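Long-range contacts in Sfrice_029225 (Spodoptera frugiperda, PDB 6I50), which probably acts as a secreted, trimeric cytokine of the tumour necrosis factor family that binds TNF receptors: residues A6-N11 and P44-S49; G68-Y73 and L157-D162. All coordinates share one frame; numbering follows the deposited sequence.

Contact 1: A6-N11 and P44-S49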
ATOM      1  N   ALA A   6      12.431 -10.122  -1.923  1.00 11.12           N
ATOM      2  CA  ALA A   6      11.703 -11.375  -2.060  1.00 12.55           C
ATOM      3  C   ALA A   6      10.211 -11.101  -1.931  1.00 10.60           C
ATOM      4  O   ALA A   6       9.791 -10.172  -1.235  1.00  9.86           O
ATOM      5  CB  ALA A   6      12.153 -12.405  -1.013  1.00  9.90           C
ATOM      6  N   HIS A   7       9.418 -11.924  -2.615  1.00  9.98           N
ATOM      7  CA  HIS A   7       7.967 -11.869  -2.535  1.00  9.29           C
ATOM      8  C   HIS A   7       7.456 -13.281  -2.293  1.00  9.99           C
ATOM      9  O   HIS A   7       7.832 -14.203  -3.018  1.00 11.22           O
ATOM     10  CB  HIS A   7       7.352 -11.304  -3.820  1.00  9.63           C
ATOM     11  CG  HIS A   7       5.859 -11.218  -3.786  1.00  9.75           C
ATOM     12  ND1 HIS A   7       5.188 -10.126  -3.277  1.00 10.48           N
ATOM     13  CD2 HIS A   7       4.905 -12.090  -4.191  1.00 12.36           C
ATOM     14  CE1 HIS A   7       3.885 -10.323  -3.384  1.00 12.09           C
ATOM     15  NE2 HIS A   7       3.687 -11.505  -3.938  1.00 13.20           N
ATOM     16  N   PHE A   8       6.637 -13.451  -1.261  1.00  9.08           N
ATOM     17  CA  PHE A   8       6.048 -14.742  -0.922  1.00  8.36           C
ATOM     18  C   PHE A   8       4.536 -14.591  -0.942  1.00 12.21           C
ATOM     19  O   PHE A   8       4.002 -13.635  -0.371  1.00 13.79           O
ATOM     20  CB  PHE A   8       6.518 -15.217   0.456  1.00 13.69           C
ATOM     21  CG  PHE A   8       8.002 -15.145   0.637  1.00 13.01           C
ATOM     22  CD1 PHE A   8       8.811 -16.173   0.183  1.00 17.17           C
ATOM     23  CD2 PHE A   8       8.592 -14.036   1.230  1.00 11.15           C
ATOM     24  CE1 PHE A   8      10.187 -16.112   0.335  1.00 17.51           C
ATOM     25  CE2 PHE A   8       9.966 -13.968   1.392  1.00 13.73           C
ATOM     26  CZ  PHE A   8      10.764 -15.009   0.933  1.00 15.08           C
ATOM     27  N   HIS A   9       3.841 -15.525  -1.585  1.00 13.15           N
ATOM     28  CA  HIS A   9       2.399 -15.380  -1.709  1.00 11.57           C
ATOM     29  C   HIS A   9       1.691 -16.657  -1.275  1.00 14.57           C
ATOM     30  O   HIS A   9       2.303 -17.717  -1.115  1.00 15.02           O
ATOM     31  CB  HIS A   9       1.980 -14.973  -3.142  1.00 11.64           C
ATOM     32  CG  HIS A   9       2.478 -15.885  -4.221  1.00 17.68           C
ATOM     33  ND1 HIS A   9       2.834 -15.421  -5.470  1.00 15.93           N
ATOM     34  CD2 HIS A   9       2.643 -17.229  -4.259  1.00 19.90           C
ATOM     35  CE1 HIS A   9       3.216 -16.436  -6.224  1.00 16.89           C
ATOM     36  NE2 HIS A   9       3.108 -17.545  -5.514  1.00 18.70           N
ATOM     37  N   GLY A  10       0.386 -16.528  -1.049  1.00 15.56           N
ATOM     38  CA  GLY A  10      -0.387 -17.660  -0.569  1.00 18.32           C
ATOM     39  C   GLY A  10      -0.448 -18.757  -1.615  1.00 19.35           C
ATOM     40  O   GLY A  10      -0.673 -18.502  -2.799  1.00 19.02           O
ATOM     41  N   ASN A  11      -0.254 -19.997  -1.165  1.00 24.42           N
ATOM     42  CA  ASN A  11      -0.216 -21.131  -2.087  1.00 27.69           C
ATOM     43  C   ASN A  11      -0.556 -22.394  -1.309  1.00 34.09           C
ATOM     44  O   ASN A  11       0.285 -22.903  -0.561  1.00 37.93           O
ATOM     45  CB  ASN A  11       1.154 -21.242  -2.748  1.00 37.00           C
ATOM     46  CG  ASN A  11       1.156 -22.182  -3.938  1.00 43.84           C
ATOM     47  OD1 ASN A  11       0.267 -23.019  -4.087  1.00 46.48           O
ATOM     48  ND2 ASN A  11       2.161 -22.047  -4.794  1.00 46.47           N
ATOM     49  N   PRO A  44       7.621 -16.951  -8.435  1.00 13.29           N
ATOM     50  CA  PRO A  44       8.645 -17.478  -9.353  1.00 15.51           C
ATOM     51  C   PRO A  44       9.880 -16.597  -9.475  1.00 12.64           C
ATOM     52  O   PRO A  44      10.997 -17.127  -9.522  1.00 14.05           O
ATOM     53  CB  PRO A  44       7.880 -17.599 -10.676  1.00 18.54           C
ATOM     54  CG  PRO A  44       6.481 -17.893 -10.249  1.00 16.64           C
ATOM     55  CD  PRO A  44       6.265 -17.053  -9.008  1.00 15.13           C
ATOM     56  N   TRP A  45       9.724 -15.270  -9.518  1.00 10.73           N
ATOM     57  CA  TRP A  45      10.908 -14.430  -9.663  1.00 11.90           C
ATOM     58  C   TRP A  45      11.803 -14.524  -8.437  1.00 14.47           C
ATOM     59  O   TRP A  45      13.024 -14.368  -8.547  1.00 11.46           O
ATOM     60  CB  TRP A  45      10.516 -12.974  -9.954  1.00 13.79           C
ATOM     61  CG  TRP A  45       9.970 -12.146  -8.810  1.00  9.52           C
ATOM     62  CD1 TRP A  45       8.662 -11.804  -8.601  1.00 13.02           C
ATOM     63  CD2 TRP A  45      10.721 -11.506  -7.763  1.00  9.09           C
ATOM     64  NE1 TRP A  45       8.548 -11.012  -7.477  1.00 11.27           N
ATOM     65  CE2 TRP A  45       9.797 -10.815  -6.945  1.00 11.54           C
ATOM     66  CE3 TRP A  45      12.081 -11.453  -7.435  1.00 14.80           C
ATOM     67  CZ2 TRP A  45      10.191 -10.088  -5.819  1.00 13.77           C
ATOM     68  CZ3 TRP A  45      12.471 -10.738  -6.314  1.00 11.78           C
ATOM     69  CH2 TRP A  45      11.528 -10.063  -5.519  1.00 16.69           C
ATOM     70  N   THR A  46      11.219 -14.798  -7.273  1.00 14.47           N
ATOM     71  CA  THR A  46      12.010 -14.993  -6.066  1.00 14.26           C
ATOM     72  C   THR A  46      12.742 -16.329  -6.101  1.00 13.95           C
ATOM     73  O   THR A  46      13.936 -16.397  -5.795  1.00 14.80           O
ATOM     74  CB  THR A  46      11.098 -14.885  -4.843  1.00 10.38           C
ATOM     75  OG1 THR A  46      10.577 -13.552  -4.778  1.00 12.12           O
ATOM     76  CG2 THR A  46      11.857 -15.200  -3.572  1.00 14.68           C
ATOM     77  N   VAL A  47      12.048 -17.401  -6.495  1.00 14.06           N
ATOM     78  CA  VAL A  47      12.699 -18.705  -6.647  1.00 13.38           C
ATOM     79  C   VAL A  47      13.891 -18.608  -7.592  1.00 18.23           C
ATOM     80  O   VAL A  47      14.956 -19.191  -7.340  1.00 19.46           O
ATOM     81  CB  VAL A  47      11.684 -19.753  -7.143  1.00 14.86           C
ATOM     82  CG1 VAL A  47      12.396 -21.042  -7.576  1.00 17.12           C
ATOM     83  CG2 VAL A  47      10.647 -20.051  -6.067  1.00 16.54           C
ATOM     84  N   ALA A  48      13.731 -17.875  -8.692  1.00 15.10           N
ATOM     85  CA  ALA A  48      14.736 -17.777  -9.743  1.00 17.17           C
ATOM     86  C   ALA A  48      15.773 -16.684  -9.504  1.00 17.54           C
ATOM     87  O   ALA A  48      16.711 -16.560 -10.299  1.00 20.11           O
ATOM     88  CB  ALA A  48      14.054 -17.533 -11.090  1.00 16.25           C
ATOM     89  N   SER A  49      15.643 -15.904  -8.441  1.00 15.64           N
ATOM     90  CA  SER A  49      16.516 -14.750  -8.261  1.00 17.48           C
ATOM     91  C   SER A  49      17.962 -15.189  -8.044  1.00 17.19           C
ATOM     92  O   SER A  49      18.228 -16.039  -7.184  1.00 16.84           O
ATOM     93  CB  SER A  49      16.049 -13.912  -7.073  1.00 18.20           C
ATOM     94  OG  SER A  49      16.994 -12.894  -6.800  1.00 16.05           O
TER
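T46 reaches H7 with its hydroxyl and A6 with its methyl, so its two branches do different work. OG1 lies beside its own backbone N (chi1 -64°) and accepts the H7 N-H at 2.9 Å in a fairly straight bond of 163°; a beta-branched alcohol suits a spot that needs both acceptor and methyl. The methyl, CG2, packs on A6, 3.8 Å from CB. OG1 also sits over the centre of the W45 ring, 3.4 Å above its plane.

The indole of W45 spans A6 and H7: CH2 is 3.7 Å from A6 CA, and CZ2 is 3.7 Å from H7 CB. Of the H7 side chain, CB makes the contact. CG is anti to the backbone N (chi1 -180°); the imidazole leads away from the helix, and ND1 is hydrogen-bonded to Y73 OH. H9 CE1 approaches P44 CD at 4.2 Å, the side chains crossing at about a right angle.

Chemically, one threonine hydroxyl thus satisfies a strand N-H where strand 40-42, the antiparallel neighbour of strand 5-10 in the TNF jelly-roll, has turned into helix 44-47, while W45 NE1, bonded to A126 O of the second subunit, carries the contact to the subunit interface.

Contact 2: G68-Y73 and L157-D162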
ATOM      1  N   GLY A  68      19.311  -3.546   7.066  1.00 14.17           N
ATOM      2  CA  GLY A  68      19.067  -2.329   6.317  1.00 15.70           C
ATOM      3  C   GLY A  68      17.646  -1.850   6.502  1.00 11.44           C
ATOM      4  O   GLY A  68      16.874  -2.394   7.298  1.00 11.24           O
ATOM      5  N   VAL A  69      17.320  -0.797   5.760  1.00 10.16           N
ATOM      6  CA  VAL A  69      15.952  -0.291   5.708  1.00 10.32           C
ATOM      7  C   VAL A  69      15.269  -0.937   4.514  1.00 12.09           C
ATOM      8  O   VAL A  69      15.760  -0.838   3.384  1.00 11.90           O
ATOM      9  CB  VAL A  69      15.915   1.242   5.611  1.00  9.79           C
ATOM     10  CG1 VAL A  69      14.482   1.732   5.435  1.00  9.77           C
ATOM     11  CG2 VAL A  69      16.528   1.852   6.856  1.00 12.44           C
ATOM     12  N   TYR A  70      14.156  -1.617   4.777  1.00  9.73           N
ATOM     13  CA  TYR A  70      13.393  -2.346   3.775  1.00 11.51           C
ATOM     14  C   TYR A  70      12.013  -1.730   3.623  1.00 13.38           C
ATOM     15  O   TYR A  70      11.397  -1.318   4.605  1.00 12.62           O
ATOM     16  CB  TYR A  70      13.162  -3.810   4.169  1.00 11.10           C
ATOM     17  CG  TYR A  70      14.354  -4.725   4.126  1.00 12.45           C
ATOM     18  CD1 TYR A  70      15.374  -4.619   5.063  1.00 10.86           C
ATOM     19  CD2 TYR A  70      14.438  -5.724   3.173  1.00 10.81           C
ATOM     20  CE1 TYR A  70      16.451  -5.474   5.045  1.00  9.97           C
ATOM     21  CE2 TYR A  70      15.508  -6.585   3.141  1.00  9.75           C
ATOM     22  CZ  TYR A  70      16.516  -6.457   4.071  1.00 11.60           C
ATOM     23  OH  TYR A  70      17.579  -7.324   4.026  1.00 12.65           O
ATOM     24  N   LEU A  71      11.503  -1.734   2.395  1.00  7.86           N
ATOM     25  CA  LEU A  71      10.073  -1.588   2.189  1.00  8.42           C
ATOM     26  C   LEU A  71       9.445  -2.958   2.406  1.00 11.59           C
ATOM     27  O   LEU A  71       9.792  -3.915   1.711  1.00 14.42           O
ATOM     28  CB  LEU A  71       9.770  -1.063   0.788  1.00 10.16           C
ATOM     29  CG  LEU A  71       8.287  -0.994   0.392  1.00 10.01           C
ATOM     30  CD1 LEU A  71       7.572   0.106   1.176  1.00 14.04           C
ATOM     31  CD2 LEU A  71       8.150  -0.758  -1.109  1.00 12.34           C
ATOM     32  N   VAL A  72       8.562  -3.065   3.391  1.00  8.95           N
ATOM     33  CA  VAL A  72       7.899  -4.320   3.733  1.00  7.58           C
ATOM     34  C   VAL A  72       6.412  -4.125   3.482  1.00 11.90           C
ATOM     35  O   VAL A  72       5.849  -3.104   3.885  1.00  9.99           O
ATOM     36  CB  VAL A  72       8.155  -4.717   5.200  1.00 11.16           C
ATOM     37  CG1 VAL A  72       7.459  -6.030   5.531  1.00  9.36           C
ATOM     38  CG2 VAL A  72       9.656  -4.821   5.475  1.00 14.29           C
ATOM     39  N   TYR A  73       5.775  -5.087   2.819  1.00 10.56           N
ATOM     40  CA  TYR A  73       4.343  -4.979   2.569  1.00  9.06           C
ATOM     41  C   TYR A  73       3.683  -6.328   2.825  1.00  8.59           C
ATOM     42  O   TYR A  73       4.290  -7.386   2.625  1.00  9.03           O
ATOM     43  CB  TYR A  73       4.050  -4.480   1.140  1.00  8.75           C
ATOM     44  CG  TYR A  73       4.648  -5.341   0.051  1.00 11.94           C
ATOM     45  CD1 TYR A  73       3.975  -6.473  -0.411  1.00 13.92           C
ATOM     46  CD2 TYR A  73       5.882  -5.028  -0.514  1.00 11.33           C
ATOM     47  CE1 TYR A  73       4.526  -7.279  -1.394  1.00 10.50           C
ATOM     48  CE2 TYR A  73       6.438  -5.825  -1.510  1.00 11.89           C
ATOM     49  CZ  TYR A  73       5.752  -6.947  -1.943  1.00 13.10           C
ATOM     50  OH  TYR A  73       6.300  -7.740  -2.921  1.00 13.80           O
ATOM     51  N   LEU A 157       9.295  -7.939   0.628  1.00  8.84           N
ATOM     52  CA  LEU A 157      10.190  -6.924   1.152  1.00 11.53           C
ATOM     53  C   LEU A 157      11.297  -6.659   0.150  1.00 12.81           C
ATOM     54  O   LEU A 157      11.749  -7.562  -0.561  1.00 11.41           O
ATOM     55  CB  LEU A 157      10.812  -7.296   2.509  1.00 18.78           C
ATOM     56  CG  LEU A 157      10.904  -8.678   3.167  1.00 26.48           C
ATOM     57  CD1 LEU A 157      11.160  -9.822   2.206  1.00 13.71           C
ATOM     58  CD2 LEU A 157      11.998  -8.629   4.226  1.00 19.52           C
ATOM     59  N   VAL A 158      11.735  -5.402   0.127  1.00 13.20           N
ATOM     60  CA  VAL A 158      12.766  -4.923  -0.779  1.00 10.30           C
ATOM     61  C   VAL A 158      13.724  -4.079   0.043  1.00 11.28           C
ATOM     62  O   VAL A 158      13.314  -3.076   0.637  1.00 12.01           O
ATOM     63  CB  VAL A 158      12.181  -4.092  -1.937  1.00 12.07           C
ATOM     64  CG1 VAL A 158      13.298  -3.615  -2.862  1.00 15.31           C
ATOM     65  CG2 VAL A 158      11.122  -4.877  -2.713  1.00 14.65           C
ATOM     66  N   LYS A 159      14.998  -4.457   0.064  1.00 10.04           N
ATOM     67  CA  LYS A 159      15.968  -3.616   0.751  1.00 10.44           C
ATOM     68  C   LYS A 159      16.186  -2.328  -0.033  1.00 11.66           C
ATOM     69  O   LYS A 159      16.450  -2.356  -1.240  1.00 15.37           O
ATOM     70  CB  LYS A 159      17.289  -4.350   0.946  1.00 12.02           C
ATOM     71  CG  LYS A 159      18.257  -3.574   1.828  1.00 13.90           C
ATOM     72  CD  LYS A 159      19.581  -4.288   1.965  1.00 20.31           C
ATOM     73  CE  LYS A 159      20.590  -3.388   2.648  1.00 28.97           C
ATOM     74  NZ  LYS A 159      21.883  -3.388   1.927  1.00 37.23           N
ATOM     75  N   LEU A 160      16.076  -1.196   0.665  1.00 10.39           N
ATOM     76  CA  LEU A 160      16.201   0.127   0.067  1.00 10.65           C
ATOM     77  C   LEU A 160      17.546   0.780   0.325  1.00 12.27           C
ATOM     78  O   LEU A 160      18.029   1.531  -0.531  1.00 15.07           O
ATOM     79  CB  LEU A 160      15.111   1.060   0.600  1.00 10.32           C
ATOM     80  CG  LEU A 160      13.671   0.595   0.417  1.00 14.36           C
ATOM     81  CD1 LEU A 160      12.737   1.646   1.009  1.00 13.32           C
ATOM     82  CD2 LEU A 160      13.379   0.366  -1.049  1.00 15.53           C
ATOM     83  N   ALA A 161      18.150   0.531   1.484  1.00 13.26           N
ATOM     84  CA  ALA A 161      19.399   1.189   1.837  1.00 14.30           C
ATOM     85  C   ALA A 161      20.097   0.430   2.953  1.00 13.92           C
ATOM     86  O   ALA A 161      19.454  -0.234   3.772  1.00 13.71           O
ATOM     87  CB  ALA A 161      19.163   2.636   2.280  1.00 16.81           C
ATOM     88  N   ASP A 162      21.420   0.557   2.986  1.00 18.91           N
ATOM     89  CA  ASP A 162      22.180   0.122   4.148  1.00 18.98           C
ATOM     90  C   ASP A 162      21.844   0.999   5.345  1.00 21.63           C
ATOM     91  O   ASP A 162      21.443   2.157   5.200  1.00 24.64           O
ATOM     92  CB  ASP A 162      23.684   0.198   3.877  1.00 23.16           C
ATOM     93  CG  ASP A 162      24.145  -0.788   2.826  1.00 35.12           C
ATOM     94  OD1 ASP A 162      23.527  -1.864   2.700  1.00 39.00           O
ATOM     95  OD2 ASP A 162      25.135  -0.484   2.126  1.00 44.28           O
TER
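L71 and L160 form the apolar centre, the CB of L71 lying 4.0 Å from L160 CD1. Branched leucines suit this place because V69, L71 and V158 cover the same sheet face, which is pressed against other subunits. On the opposite face V72 and L157 lie side by side, pointing the same way, with V72 CG2 against L157 CB. As modelled, chi1 of L157 is nearly eclipsed (17°), so the exact position of its branches, and with it the touch of CD2 on Y70 CD2, is doubtful.

Y70 carries this face outward to K159, whose aliphatic stem lies across the phenol. K159 CB stands 3.9 Å from the ring centroid, over the face and offset toward the rim, a CH-pi contact that turns the long lysine chain into hydrophobic cover. Y70 OH is hydrogen-bonded to H66 O.

Backbone bonds hold the antiparallel strands together. L71 and V158 pair through both their N-H groups, each bond 2.9 Å between N and O. Beyond them lies a classic beta bulge: V69 O takes the N-H of L160 at 2.8 Å, nearly straight at 162°, and that of A161 weakly, while V69 N returns a bond to A161 O. Glycine suits position 68 because a CB there would point at the partner strand and clash with A161 O and K159 CE; G68 CA is already 3.3 Å from A161 O. At the edge, K159 NZ forms a salt bridge with D162, modelled too short for its exact length to be trusted.

Strand 68-80 is flanked on its other side by strand 117-129, and strand 144-161 by strand 5-10, within a sheet of the TNF jelly-roll. L71 packs on L71 of both other subunits, which puts it close to the threefold axis and its face of the sheet at the subunit interface.

How the contacts relate
From the N terminus, strand 5-10 comes first; the chain then passes through strands 28-31 and 40-42 and returns as helix 44-47, where contact 1 closes a loop of 32 intervening residues, part of it not modelled. Contact 2 opens only afterwards and closes a much longer loop of 83 residues, largely strand, so the two are in series and neither nest nor cross. They are nevertheless joined in space, their centres 16 Å apart: strand 5-10 runs beside strand 144-161, linked through A6 O and L157 N, and a side-chain bond between H7 and Y73 adds a second link. Contact 1 sets the helix against strand 5-10, and contact 2 joins strands 68-80 and 144-161 of the same sheet; both touch the second subunit.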